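Local coordinates for protein B-agarase (Saccharophagus degradans, PDB 4BQ2) that hydrolyses agarose as a family 50 exo-beta-agarase, with a carbohydrate-binding-module-like domain and a bound calcium ion, at residues 85-90 and 97-102; 154-159 and 665-670. One frame throughout, in Å; residues are numbered along the deposited sequence. Where two conformers were deposited one is given.

Contact 1: 85-90 and 97-102; sequences QFYLDV and VFTRSI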
loop_
_atom_site.group_PDB
_atom_site.type_symbol
_atom_site.label_atom_id
_atom_site.label_comp_id
_atom_site.label_asym_id
_atom_site.label_seq_id
_atom_site.Cartn_x
_atom_site.Cartn_y
_atom_site.Cartn_z
ATOM N N GLN A 85 -12.201 -9.477 -8.176
ATOM C CA GLN A 85 -11.188 -8.528 -8.616
ATOM C C GLN A 85 -10.268 -9.292 -9.581
ATOM O O GLN A 85 -9.559 -10.233 -9.176
ATOM C CB GLN A 85 -10.391 -7.930 -7.444
ATOM C CG GLN A 85 -9.223 -7.073 -7.937
ATOM C CD GLN A 85 -8.400 -6.462 -6.834
ATOM O OE1 GLN A 85 -8.639 -6.722 -5.642
ATOM N NE2 GLN A 85 -7.370 -5.699 -7.215
ATOM N N PHE A 86 -10.316 -8.916 -10.860
ATOM C CA PHE A 86 -9.437 -9.473 -11.859
ATOM C C PHE A 86 -8.166 -8.641 -11.981
ATOM O O PHE A 86 -8.222 -7.380 -12.017
ATOM C CB PHE A 86 -10.134 -9.473 -13.244
ATOM C CG PHE A 86 -10.656 -10.801 -13.659
ATOM C CD1 PHE A 86 -10.038 -11.996 -13.214
ATOM C CD2 PHE A 86 -11.732 -10.890 -14.538
ATOM C CE1 PHE A 86 -10.499 -13.239 -13.645
ATOM C CE2 PHE A 86 -12.203 -12.119 -14.964
ATOM C CZ PHE A 86 -11.598 -13.300 -14.502
ATOM N N TYR A 87 -7.036 -9.344 -12.074
ATOM C CA TYR A 87 -5.783 -8.757 -12.488
ATOM C C TYR A 87 -5.613 -9.072 -13.953
ATOM O O TYR A 87 -5.697 -10.239 -14.331
ATOM C CB TYR A 87 -4.631 -9.346 -11.679
ATOM C CG TYR A 87 -4.642 -8.877 -10.232
ATOM C CD1 TYR A 87 -5.359 -9.571 -9.274
ATOM C CD2 TYR A 87 -3.947 -7.738 -9.850
ATOM C CE1 TYR A 87 -5.384 -9.150 -7.930
ATOM C CE2 TYR A 87 -3.958 -7.297 -8.523
ATOM C CZ TYR A 87 -4.682 -8.009 -7.577
ATOM O OH TYR A 87 -4.672 -7.570 -6.264
ATOM N N LEU A 88 -5.441 -8.034 -14.782
ATOM C CA LEU A 88 -5.199 -8.222 -16.190
ATOM C C LEU A 88 -3.711 -7.936 -16.410
ATOM O O LEU A 88 -3.265 -6.817 -16.156
ATOM C CB LEU A 88 -6.085 -7.272 -17.021
ATOM C CG LEU A 88 -5.634 -7.156 -18.483
ATOM C CD1 LEU A 88 -6.001 -8.431 -19.244
ATOM C CD2 LEU A 88 -6.220 -5.892 -19.159
ATOM N N ASP A 89 -2.966 -8.961 -16.824
ATOM C CA ASP A 89 -1.551 -8.820 -17.142
ATOM C C ASP A 89 -1.406 -9.126 -18.613
ATOM O O ASP A 89 -1.866 -10.160 -19.081
ATOM C CB ASP A 89 -0.725 -9.832 -16.345
ATOM C CG ASP A 89 -0.683 -9.503 -14.850
ATOM O OD1 ASP A 89 0.143 -8.656 -14.472
ATOM O OD2 ASP A 89 -1.484 -10.091 -14.074
ATOM N N VAL A 90 -0.768 -8.211 -19.335
ATOM C CA VAL A 90 -0.577 -8.359 -20.759
ATOM C C VAL A 90 0.932 -8.321 -20.968
ATOM O O VAL A 90 1.595 -7.384 -20.532
ATOM C CB VAL A 90 -1.288 -7.227 -21.539
ATOM C CG1 VAL A 90 -1.044 -7.355 -23.033
ATOM C CG2 VAL A 90 -2.792 -7.249 -21.258
ATOM N N VAL A 97 5.629 -6.276 -19.432
ATOM C CA VAL A 97 4.295 -6.592 -18.875
ATOM C C VAL A 97 3.674 -5.344 -18.278
ATOM O O VAL A 97 4.384 -4.513 -17.672
ATOM C CB VAL A 97 4.318 -7.590 -17.675
ATOM C CG1 VAL A 97 2.978 -8.306 -17.538
ATOM C CG2 VAL A 97 5.462 -8.581 -17.722
ATOM N N PHE A 98 2.353 -5.222 -18.396
ATOM C CA PHE A 98 1.626 -4.212 -17.628
ATOM C C PHE A 98 0.510 -4.901 -16.899
ATOM O O PHE A 98 0.030 -5.954 -17.351
ATOM C CB PHE A 98 1.130 -3.007 -18.477
ATOM C CG PHE A 98 -0.104 -3.275 -19.335
ATOM C CD1 PHE A 98 -1.367 -3.535 -18.756
ATOM C CD2 PHE A 98 -0.033 -3.188 -20.720
ATOM C CE1 PHE A 98 -2.492 -3.761 -19.550
ATOM C CE2 PHE A 98 -1.153 -3.386 -21.518
ATOM C CZ PHE A 98 -2.378 -3.684 -20.936
ATOM N N THR A 99 0.122 -4.317 -15.759
ATOM C CA THR A 99 -0.936 -4.880 -14.914
ATOM C C THR A 99 -2.013 -3.821 -14.705
ATOM O O THR A 99 -1.729 -2.706 -14.250
ATOM C CB THR A 99 -0.387 -5.302 -13.514
ATOM O OG1 THR A 99 0.693 -6.226 -13.670
ATOM C CG2 THR A 99 -1.476 -5.975 -12.669
ATOM N N ARG A 100 -3.252 -4.182 -15.005
ATOM C CA ARG A 100 -4.392 -3.349 -14.621
ATOM C C ARG A 100 -5.305 -4.254 -13.843
ATOM O O ARG A 100 -5.167 -5.461 -13.888
ATOM C CB ARG A 100 -5.120 -2.775 -15.850
ATOM C CG ARG A 100 -4.326 -1.749 -16.648
ATOM C CD ARG A 100 -5.250 -0.934 -17.581
ATOM N NE ARG A 100 -4.480 0.079 -18.310
ATOM C CZ ARG A 100 -4.674 1.400 -18.254
ATOM N NH1 ARG A 100 -5.657 1.929 -17.524
ATOM N NH2 ARG A 100 -3.871 2.203 -18.970
ATOM N N SER A 101 -6.248 -3.672 -13.123
ATOM C CA SER A 101 -7.152 -4.471 -12.331
ATOM C C SER A 101 -8.438 -3.701 -12.111
ATOM O O SER A 101 -8.453 -2.433 -12.194
ATOM C CB SER A 101 -6.497 -4.825 -10.965
ATOM O OG SER A 101 -7.389 -5.633 -10.203
ATOM N N ILE A 102 -9.513 -4.437 -11.822
ATOM C CA ILE A 102 -10.811 -3.814 -11.526
ATOM C C ILE A 102 -11.709 -4.820 -10.814
ATOM O O ILE A 102 -11.448 -6.033 -10.852
ATOM C CB ILE A 102 -11.478 -3.265 -12.829
ATOM C CG1 ILE A 102 -12.626 -2.316 -12.506
ATOM C CG2 ILE A 102 -11.933 -4.404 -13.739
ATOM C CD1 ILE A 102 -12.167 -1.100 -11.739
#
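S101 and Q85 meet at one end of this antiparallel strand pair, on the face that also carries Y87, D89 and T99. The extended Q85 chain lays its amide alongside S101, and NE2 donates to S101 OG at 3.0 Å with the hydroxyl in the amide plane. The hydroxyl in turn donates to F86 O, 2.7 Å from S101 OG, from above the carbonyl plane (47° out of it). F86 O also accepts I102 N at 3.2 Å, in the plane, so two donors grip one buried carbonyl. Both ends of the Q85 amide are used again beyond the hairpin, OE1 by H669 N and NE2 by L667 O. The Y87 ring lies next to this cluster, with S101 OG over the rim of one face and T99 CG2 at its edge.

On the reverse face packing is tight and largely apolar. F98 takes the cramped torsion between its backbone N and carbonyl carbon (chi1 77°), which sets its ring beside V90: V90 CB stands over the ring face, 4.0 Å from the F98 centroid in a CH-pi contact, and V90 CG2 reaches F98 CZ at 3.6 Å. L88 CD2 meets the ring edge. F152 and W154 of strand 150-155 close over L88 and F98. R100 shares this face, its guanidinium led away to F152 O.

The more open part is the D89 and V97 side, where both residues are partly exposed; the T99 hydroxyl still holds it, donating to D89 OD1 at 2.6 Å. Between the ends, L88 N to R100 O measures 2.7 Å within the alternating hydrogen-bonded and non-hydrogen-bonded pairs of an antiparallel beta hairpin, here in the agarase CBM-like domain.

Contact 2: 154-159 and 665-670; sequences WMWGVK and PGLIHA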
loop_
_atom_site.group_PDB
_atom_site.type_symbol
_atom_site.label_atom_id
_atom_site.label_comp_id
_atom_site.label_asym_id
_atom_site.label_seq_id
_atom_site.Cartn_x
_atom_site.Cartn_y
_atom_site.Cartn_z
ATOM N N TRP A 154 -5.244 1.484 -13.725
ATOM C CA TRP A 154 -3.807 1.288 -13.795
ATOM C C TRP A 154 -3.258 0.859 -12.434
ATOM O O TRP A 154 -3.593 1.469 -11.414
ATOM C CB TRP A 154 -3.106 2.582 -14.221
ATOM C CG TRP A 154 -1.631 2.390 -14.332
ATOM C CD1 TRP A 154 -0.669 2.884 -13.497
ATOM C CD2 TRP A 154 -0.950 1.637 -15.336
ATOM N NE1 TRP A 154 0.580 2.462 -13.904
ATOM C CE2 TRP A 154 0.430 1.698 -15.039
ATOM C CE3 TRP A 154 -1.376 0.909 -16.469
ATOM C CZ2 TRP A 154 1.405 1.086 -15.849
ATOM C CZ3 TRP A 154 -0.397 0.280 -17.279
ATOM C CH2 TRP A 154 0.975 0.373 -16.955
ATOM N N MET A 155 -2.392 -0.161 -12.445
ATOM C CA MET A 155 -1.720 -0.664 -11.252
ATOM C C MET A 155 -0.212 -0.421 -11.336
ATOM O O MET A 155 0.367 0.357 -10.534
ATOM C CB MET A 155 -2.057 -2.156 -11.027
ATOM C CG MET A 155 -3.555 -2.420 -10.875
ATOM S SD MET A 155 -4.278 -1.687 -9.383
ATOM C CE MET A 155 -3.869 -2.976 -8.201
ATOM N N TRP A 156 0.446 -1.065 -12.296
ATOM C CA TRP A 156 1.903 -0.892 -12.464
ATOM C C TRP A 156 2.351 -1.560 -13.747
ATOM O O TRP A 156 1.588 -2.323 -14.359
ATOM C CB TRP A 156 2.677 -1.543 -11.292
ATOM C CG TRP A 156 2.117 -2.879 -10.899
ATOM C CD1 TRP A 156 2.270 -4.072 -11.547
ATOM C CD2 TRP A 156 1.284 -3.142 -9.768
ATOM N NE1 TRP A 156 1.583 -5.069 -10.885
ATOM C CE2 TRP A 156 0.960 -4.516 -9.794
ATOM C CE3 TRP A 156 0.775 -2.341 -8.730
ATOM C CZ2 TRP A 156 0.149 -5.114 -8.818
ATOM C CZ3 TRP A 156 -0.056 -2.936 -7.765
ATOM C CH2 TRP A 156 -0.347 -4.311 -7.815
ATOM N N GLY A 157 3.608 -1.302 -14.125
ATOM C CA GLY A 157 4.244 -2.032 -15.211
ATOM C C GLY A 157 4.577 -1.114 -16.379
ATOM O O GLY A 157 4.725 0.117 -16.222
ATOM N N VAL A 158 4.660 -1.705 -17.566
ATOM C CA VAL A 158 5.114 -0.960 -18.749
ATOM C C VAL A 158 3.925 -0.325 -19.479
ATOM O O VAL A 158 2.991 -1.034 -19.872
ATOM C CB VAL A 158 5.943 -1.857 -19.711
ATOM C CG1 VAL A 158 6.293 -1.082 -20.976
ATOM C CG2 VAL A 158 7.219 -2.337 -19.028
ATOM N N LYS A 159 3.952 0.995 -19.640
ATOM C CA LYS A 159 2.840 1.711 -20.294
ATOM C C LYS A 159 2.737 1.477 -21.812
ATOM O O LYS A 159 1.634 1.474 -22.387
ATOM C CB LYS A 159 2.914 3.212 -20.016
ATOM C CG LYS A 159 2.266 3.629 -18.685
ATOM C CD LYS A 159 3.279 3.674 -17.538
ATOM C CE LYS A 159 2.696 4.428 -16.320
ATOM N NZ LYS A 159 3.773 4.737 -15.316
ATOM N N PRO A 665 -9.709 2.569 -6.912
ATOM C CA PRO A 665 -10.184 1.968 -5.677
ATOM C C PRO A 665 -9.075 1.745 -4.653
ATOM O O PRO A 665 -9.351 1.799 -3.455
ATOM C CB PRO A 665 -10.799 0.653 -6.122
ATOM C CG PRO A 665 -10.376 0.426 -7.523
ATOM C CD PRO A 665 -9.728 1.645 -8.063
ATOM N N GLY A 666 -7.834 1.608 -5.112
ATOM C CA GLY A 666 -6.725 1.176 -4.260
ATOM C C GLY A 666 -6.177 -0.188 -4.700
ATOM O O GLY A 666 -6.398 -0.610 -5.825
ATOM N N LEU A 667 -5.490 -0.901 -3.807
ATOM C CA LEU A 667 -4.883 -2.205 -4.163
ATOM C C LEU A 667 -5.850 -3.398 -4.316
ATOM O O LEU A 667 -5.644 -4.314 -5.118
ATOM C CB LEU A 667 -3.729 -2.537 -3.176
ATOM C CG LEU A 667 -2.561 -1.548 -3.363
ATOM C CD1 LEU A 667 -1.532 -1.612 -2.243
ATOM C CD2 LEU A 667 -1.878 -1.743 -4.730
ATOM N N ILE A 668 -6.911 -3.392 -3.534
ATOM C CA ILE A 668 -7.870 -4.472 -3.539
ATOM C C ILE A 668 -9.226 -3.820 -3.760
ATOM O O ILE A 668 -9.496 -2.753 -3.205
ATOM C CB ILE A 668 -7.845 -5.289 -2.220
ATOM C CG1 ILE A 668 -6.498 -6.044 -2.068
ATOM C CG2 ILE A 668 -9.073 -6.213 -2.153
ATOM C CD1 ILE A 668 -6.242 -7.193 -3.079
ATOM N N HIS A 669 -10.040 -4.425 -4.621
ATOM C CA HIS A 669 -11.208 -3.735 -5.217
ATOM C C HIS A 669 -12.530 -4.420 -4.850
ATOM O O HIS A 669 -12.639 -5.656 -4.904
ATOM C CB HIS A 669 -11.089 -3.695 -6.766
ATOM C CG HIS A 669 -9.835 -3.042 -7.288
ATOM N ND1 HIS A 669 -9.517 -3.023 -8.629
ATOM C CD2 HIS A 669 -8.822 -2.400 -6.654
ATOM C CE1 HIS A 669 -8.369 -2.384 -8.804
ATOM N NE2 HIS A 669 -7.924 -2.001 -7.617
ATOM N N ALA A 670 -13.531 -3.604 -4.525
ATOM C CA ALA A 670 -14.885 -4.043 -4.249
ATOM C C ALA A 670 -15.821 -3.403 -5.263
ATOM O O ALA A 670 -15.448 -2.424 -5.937
ATOM C CB ALA A 670 -15.299 -3.633 -2.835
#
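The indole of W156 meets L667 at its edge: L667 CD2 lies near the ring plane, 3.7 Å from W156 CZ3, and the two side chains cross at about a right angle. One face of the same indole is lined by M155 CB, from the preceding residue, 3.6 Å above the plane and toward the rim. The H669 imidazole has P665 CG over the centre of one face, 3.3 Å above the ring, while its edge receives the sulfur of M155.

That sulfur makes a Met-aromatic contact: M155 SD sits at the ring edge of H669, 5.0 Å from the centroid and 74° off the ring normal, with NE2 its nearest ring atom. Bends at chi2 and chi3 swing the methionine methyl toward L667, M155 CE lying 3.8 Å from L667 O and 4.2 Å from L667 CD2. H669 is fixed by a bond inside its own loop: NE2 donates to G666 O at 2.7 Å, bent to 131° at the hydrogen and nearly in the ring plane. The sulfur therefore meets an imidazole whose rotation is already set.

M155, G666 and H669 are buried, whereas W156 and L667 are partly exposed. L667 also touches Y629 and H654, and a glycerol molecule lies about 4 Å from its side chain.

M155 and W156 both stand opposite T99, forming a classic beta bulge where the chain turns a corner at W156. Side chains from this bulge pack on the loop that precedes helix 673-688, giving a small, mainly van der Waals patch of the interface between the CBM-like domain and the alpha/beta domain, probably the family's alpha/beta barrel.

How the contacts relate
Both contacts are largely buried, with centres about 7 Å apart, and strand 97-104 binds them together. Contact 1 is internal to the CBM-like domain: local in sequence, built on backbone hydrogen bonds, with 552 Å² buried. Contact 2 joins residues some 500 positions apart, buries only 151 Å², and rests on van der Waals and sulfur-aromatic packing. Backbone bonds from V97 to V158 and from T99 to W156 carry the hairpin into 154-159, while Q85 reaches 665-670 from the other end. The hairpin thus touches both segments of contact 2, its polar face turned to the interface and its mainly apolar face, which also carries R100, to the neighbouring strands.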